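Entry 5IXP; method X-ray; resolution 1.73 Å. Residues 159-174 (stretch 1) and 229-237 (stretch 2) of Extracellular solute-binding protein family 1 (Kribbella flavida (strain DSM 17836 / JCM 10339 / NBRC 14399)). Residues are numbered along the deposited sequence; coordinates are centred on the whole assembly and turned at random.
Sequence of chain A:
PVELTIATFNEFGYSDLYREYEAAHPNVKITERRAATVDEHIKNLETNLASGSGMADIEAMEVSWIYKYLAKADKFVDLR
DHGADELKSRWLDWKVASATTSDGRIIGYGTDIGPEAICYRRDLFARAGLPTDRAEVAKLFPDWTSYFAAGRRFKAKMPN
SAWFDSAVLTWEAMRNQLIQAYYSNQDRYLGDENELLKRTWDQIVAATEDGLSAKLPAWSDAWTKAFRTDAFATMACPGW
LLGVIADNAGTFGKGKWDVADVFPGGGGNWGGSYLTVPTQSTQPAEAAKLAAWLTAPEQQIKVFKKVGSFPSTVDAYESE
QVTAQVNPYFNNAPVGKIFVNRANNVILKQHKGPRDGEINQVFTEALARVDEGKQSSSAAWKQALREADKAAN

Stretch 1 (159-174) PNSAWFDSAVLTWEAM
Stretch 2 (229-237) TDAFATMAC

Short parallel pairings often lean on side chains as much as on backbone, and residues 159-174 and 229-237 of this solute-binding protein illustrate the principle. The segments run parallel in register, with Ser 161, Ala 162, Trp 163 and Phe 164 beside Ala 231, Phe 232, Ala 233 and Thr 234; the CA atoms of Ala 162 and Phe 232, the bridge pair, lie 4.5 Å apart. Extended Ala 162 (phi/psi -104/170) pairs with Phe 232 (-145/152), their side chains on the same face, and the chain turns at Trp 163 (-84/-44) and Ala 233 (-108/-17).

Ala 162 N donates to Ala 231 O (2.8 Å), while Ala 233 N reaches Ala 162 O only weakly (3.1 Å). Ser 161, chi1 m, adds a short bond from OG to Asp 230 O (2.6 Å). At the corner, Trp 163 O receives Thr 234 OG1 (2.8 Å) and, weakly, Thr 234 N (2.8 Å); the p rotamer of Thr 234 thus lets its hydroxyl reinforce a weak backbone link.

The same threonine supplies a bump. Its CG2 sits 3.7 Å from the centroid of the six-membered ring of Trp 163, almost on the ring normal; the indole (chi1 t, chi2 -128°) starts away from stretch 2 but returns to it. Reciprocally, the Phe 232 ring (p, chi2 89°) offers a face to Asp 165 CB, 3.8 Å from its centroid. In each case a single carbon, one methyl and one methylene, sits over the middle of a ring face, a CH-pi contact.

Beyond, Ser 166 OG caps the helix 167-174 by accepting from Leu 169 N (3.2 Å). Selenomethionine Met 235 (m, t, p) curls its CE to 3.8 Å from Leu 169 CD1. Small side chains suit the final approach, Ala 173 CB meeting Ala 236 CB at 4.1 Å. The O atom of one water lies 3.0 Å from Asp 165 OD1, to which it donates, and 3.1 Å from Ala 236 N, from which it accepts. In all, 569 Å² is buried, leaving Asp 165 N unpartnered.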

# COMPACT_ATOMS: atom_id res chain seq x y z
N PRO A 159 -19.80 22.20 9.78
CA PRO A 159 -20.01 21.45 11.02
C PRO A 159 -20.50 20.03 10.81
O PRO A 159 -20.25 19.18 11.67
CB PRO A 159 -21.03 22.31 11.78
CG PRO A 159 -21.76 23.04 10.70
CD PRO A 159 -20.71 23.36 9.68
N ASN A 160 -21.19 19.74 9.71
CA ASN A 160 -21.74 18.41 9.47
C ASN A 160 -20.84 17.53 8.61
O ASN A 160 -21.28 16.46 8.18
CB ASN A 160 -23.11 18.52 8.82
CG ASN A 160 -24.14 19.08 9.76
OD1 ASN A 160 -24.01 18.98 10.98
ND2 ASN A 160 -25.19 19.68 9.20
N SER A 161 -19.60 17.94 8.36
CA SER A 161 -18.66 17.10 7.63
C SER A 161 -17.36 16.97 8.42
O SER A 161 -17.00 17.85 9.20
CB SER A 161 -18.34 17.66 6.23
OG SER A 161 -19.47 17.57 5.39
N ALA A 162 -16.67 15.86 8.20
CA ALA A 162 -15.33 15.68 8.72
C ALA A 162 -14.32 15.86 7.59
O ALA A 162 -14.66 15.94 6.40
CB ALA A 162 -15.17 14.30 9.37
N TRP A 163 -13.05 15.93 7.97
CA TRP A 163 -11.97 16.14 7.01
C TRP A 163 -11.53 14.83 6.37
O TRP A 163 -11.34 14.76 5.15
CB TRP A 163 -10.81 16.82 7.72
CG TRP A 163 -9.66 17.30 6.86
CD1 TRP A 163 -8.33 17.03 7.04
CD2 TRP A 163 -9.74 18.17 5.71
NE1 TRP A 163 -7.58 17.67 6.08
CE2 TRP A 163 -8.42 18.38 5.26
CE3 TRP A 163 -10.79 18.81 5.04
CZ2 TRP A 163 -8.13 19.18 4.15
CZ3 TRP A 163 -10.49 19.61 3.94
CH2 TRP A 163 -9.18 19.79 3.52
N PHE A 164 -11.38 13.77 7.17
CA PHE A 164 -10.95 12.47 6.67
C PHE A 164 -11.79 11.38 7.32
O PHE A 164 -12.52 11.62 8.28
CB PHE A 164 -9.45 12.24 6.93
CG PHE A 164 -9.03 12.47 8.36
CD1 PHE A 164 -9.28 11.51 9.34
CD2 PHE A 164 -8.34 13.63 8.72
CE1 PHE A 164 -8.89 11.70 10.66
CE2 PHE A 164 -7.94 13.83 10.04
CZ PHE A 164 -8.21 12.87 11.01
N ASP A 165 -11.66 10.15 6.80
CA ASP A 165 -12.57 9.09 7.20
C ASP A 165 -12.22 8.51 8.58
O ASP A 165 -13.13 8.26 9.38
CB ASP A 165 -12.62 7.98 6.14
CG ASP A 165 -11.26 7.38 5.83
OD1 ASP A 165 -10.23 8.07 5.95
OD2 ASP A 165 -11.22 6.20 5.43
N SER A 166 -10.95 8.26 8.89
CA SER A 166 -10.63 7.69 10.21
C SER A 166 -9.23 8.09 10.64
O SER A 166 -8.35 8.35 9.82
CB SER A 166 -10.75 6.15 10.23
OG SER A 166 -9.72 5.50 9.49
N ALA A 167 -9.04 8.14 11.97
CA ALA A 167 -7.71 8.38 12.52
C ALA A 167 -6.74 7.28 12.11
O ALA A 167 -5.56 7.55 11.84
CB ALA A 167 -7.79 8.49 14.05
N VAL A 168 -7.21 6.03 12.07
CA VAL A 168 -6.30 4.91 11.80
C VAL A 168 -5.70 5.02 10.41
O VAL A 168 -4.49 4.85 10.22
CB VAL A 168 -7.03 3.56 12.01
CG1 VAL A 168 -6.22 2.41 11.39
CG2 VAL A 168 -7.22 3.30 13.50
N LEU A 169 -6.53 5.30 9.39
CA LEU A 169 -5.95 5.40 8.05
C LEU A 169 -5.00 6.59 7.93
O LEU A 169 -4.00 6.51 7.21
CB LEU A 169 -7.03 5.46 6.97
CG LEU A 169 -7.77 4.15 6.67
CD1 LEU A 169 -8.56 4.25 5.36
CD2 LEU A 169 -6.81 2.97 6.62
N THR A 170 -5.28 7.69 8.64
CA THR A 170 -4.33 8.79 8.67
C THR A 170 -3.02 8.37 9.33
O THR A 170 -1.93 8.74 8.88
CB THR A 170 -4.93 10.00 9.39
OG1 THR A 170 -6.21 10.32 8.82
CG2 THR A 170 -4.01 11.22 9.29
N TRP A 171 -3.12 7.58 10.40
CA TRP A 171 -1.94 7.01 11.05
C TRP A 171 -1.13 6.15 10.09
O TRP A 171 0.10 6.25 10.04
CB TRP A 171 -2.38 6.19 12.26
CG TRP A 171 -1.33 5.24 12.84
CD1 TRP A 171 -1.09 3.94 12.48
CD2 TRP A 171 -0.42 5.53 13.91
NE1 TRP A 171 -0.08 3.41 13.25
CE2 TRP A 171 0.34 4.36 14.14
CE3 TRP A 171 -0.17 6.66 14.69
CZ2 TRP A 171 1.34 4.30 15.12
CZ3 TRP A 171 0.82 6.60 15.67
CH2 TRP A 171 1.56 5.42 15.87
N GLU A 172 -1.80 5.26 9.36
CA GLU A 172 -1.09 4.44 8.39
C GLU A 172 -0.31 5.31 7.41
O GLU A 172 0.86 5.03 7.11
CB GLU A 172 -2.07 3.54 7.63
CG GLU A 172 -2.75 2.49 8.51
CD GLU A 172 -1.76 1.41 8.96
OE1 GLU A 172 -1.51 0.47 8.17
OE2 GLU A 172 -1.22 1.52 10.07
N ALA A 173 -0.94 6.38 6.93
CA ALA A 173 -0.29 7.25 5.96
C ALA A 173 0.94 7.92 6.55
O ALA A 173 2.01 7.95 5.92
CB ALA A 173 -1.28 8.29 5.43
N MSE A 174 0.83 8.44 7.77
CA MSE A 174 1.95 9.15 8.38
C MSE A 174 3.04 8.22 8.89
O MSE A 174 4.23 8.48 8.69
CB MSE A 174 1.46 10.01 9.54
CG MSE A 174 0.46 11.07 9.11
SE MSE A 174 -0.06 12.11 10.67
CE MSE A 174 1.71 12.88 11.06
N THR A 229 -22.78 10.10 1.50
CA THR A 229 -23.11 11.19 2.40
C THR A 229 -21.98 12.22 2.34
O THR A 229 -20.98 12.04 1.64
CB THR A 229 -23.24 10.72 3.86
OG1 THR A 229 -21.93 10.44 4.38
CG2 THR A 229 -24.11 9.46 3.96
N ASP A 230 -22.14 13.31 3.10
CA ASP A 230 -21.10 14.32 3.24
C ASP A 230 -20.17 14.05 4.42
O ASP A 230 -19.59 14.99 4.96
CB ASP A 230 -21.73 15.71 3.36
CG ASP A 230 -22.53 16.10 2.14
OD1 ASP A 230 -22.36 15.46 1.07
OD2 ASP A 230 -23.32 17.07 2.23
N ALA A 231 -20.00 12.78 4.81
CA ALA A 231 -19.32 12.47 6.07
C ALA A 231 -17.86 12.92 6.09
O ALA A 231 -17.37 13.37 7.13
CB ALA A 231 -19.41 10.97 6.37
N PHE A 232 -17.13 12.77 4.98
CA PHE A 232 -15.73 13.18 4.98
C PHE A 232 -15.34 13.75 3.61
O PHE A 232 -15.89 13.36 2.58
CB PHE A 232 -14.78 12.03 5.37
CG PHE A 232 -15.00 10.77 4.60
CD1 PHE A 232 -14.34 10.54 3.40
CD2 PHE A 232 -15.87 9.79 5.07
CE1 PHE A 232 -14.54 9.35 2.69
CE2 PHE A 232 -16.07 8.61 4.36
CZ PHE A 232 -15.41 8.39 3.17
N ALA A 233 -14.35 14.65 3.62
CA ALA A 233 -14.01 15.44 2.44
C ALA A 233 -12.70 15.05 1.77
O ALA A 233 -12.48 15.47 0.62
CB ALA A 233 -13.93 16.94 2.80
N THR A 234 -11.81 14.30 2.43
CA THR A 234 -10.54 13.89 1.83
C THR A 234 -10.21 12.45 2.22
O THR A 234 -10.72 11.92 3.22
CB THR A 234 -9.35 14.76 2.25
OG1 THR A 234 -9.04 14.50 3.63
CG2 THR A 234 -9.65 16.26 2.08
N MSE A 235 -9.34 11.83 1.43
CA MSE A 235 -8.71 10.56 1.79
C MSE A 235 -7.29 10.48 1.26
O MSE A 235 -7.01 10.97 0.16
CB MSE A 235 -9.49 9.35 1.23
CG MSE A 235 -10.76 8.97 1.95
SE MSE A 235 -11.22 7.16 1.37
CE MSE A 235 -9.82 6.19 2.38
N ALA A 236 -6.39 9.86 2.03
CA ALA A 236 -5.12 9.42 1.48
C ALA A 236 -5.41 8.26 0.53
O ALA A 236 -6.09 7.30 0.90
CB ALA A 236 -4.15 9.00 2.58
N CYS A 237 -4.91 8.36 -0.69
CA CYS A 237 -5.53 7.70 -1.83
C CYS A 237 -4.52 7.02 -2.74
O CYS A 237 -3.98 7.65 -3.65
CB CYS A 237 -6.33 8.74 -2.62
SG CYS A 237 -7.47 8.19 -3.85
O HOH W 1 -7.64 8.61 4.58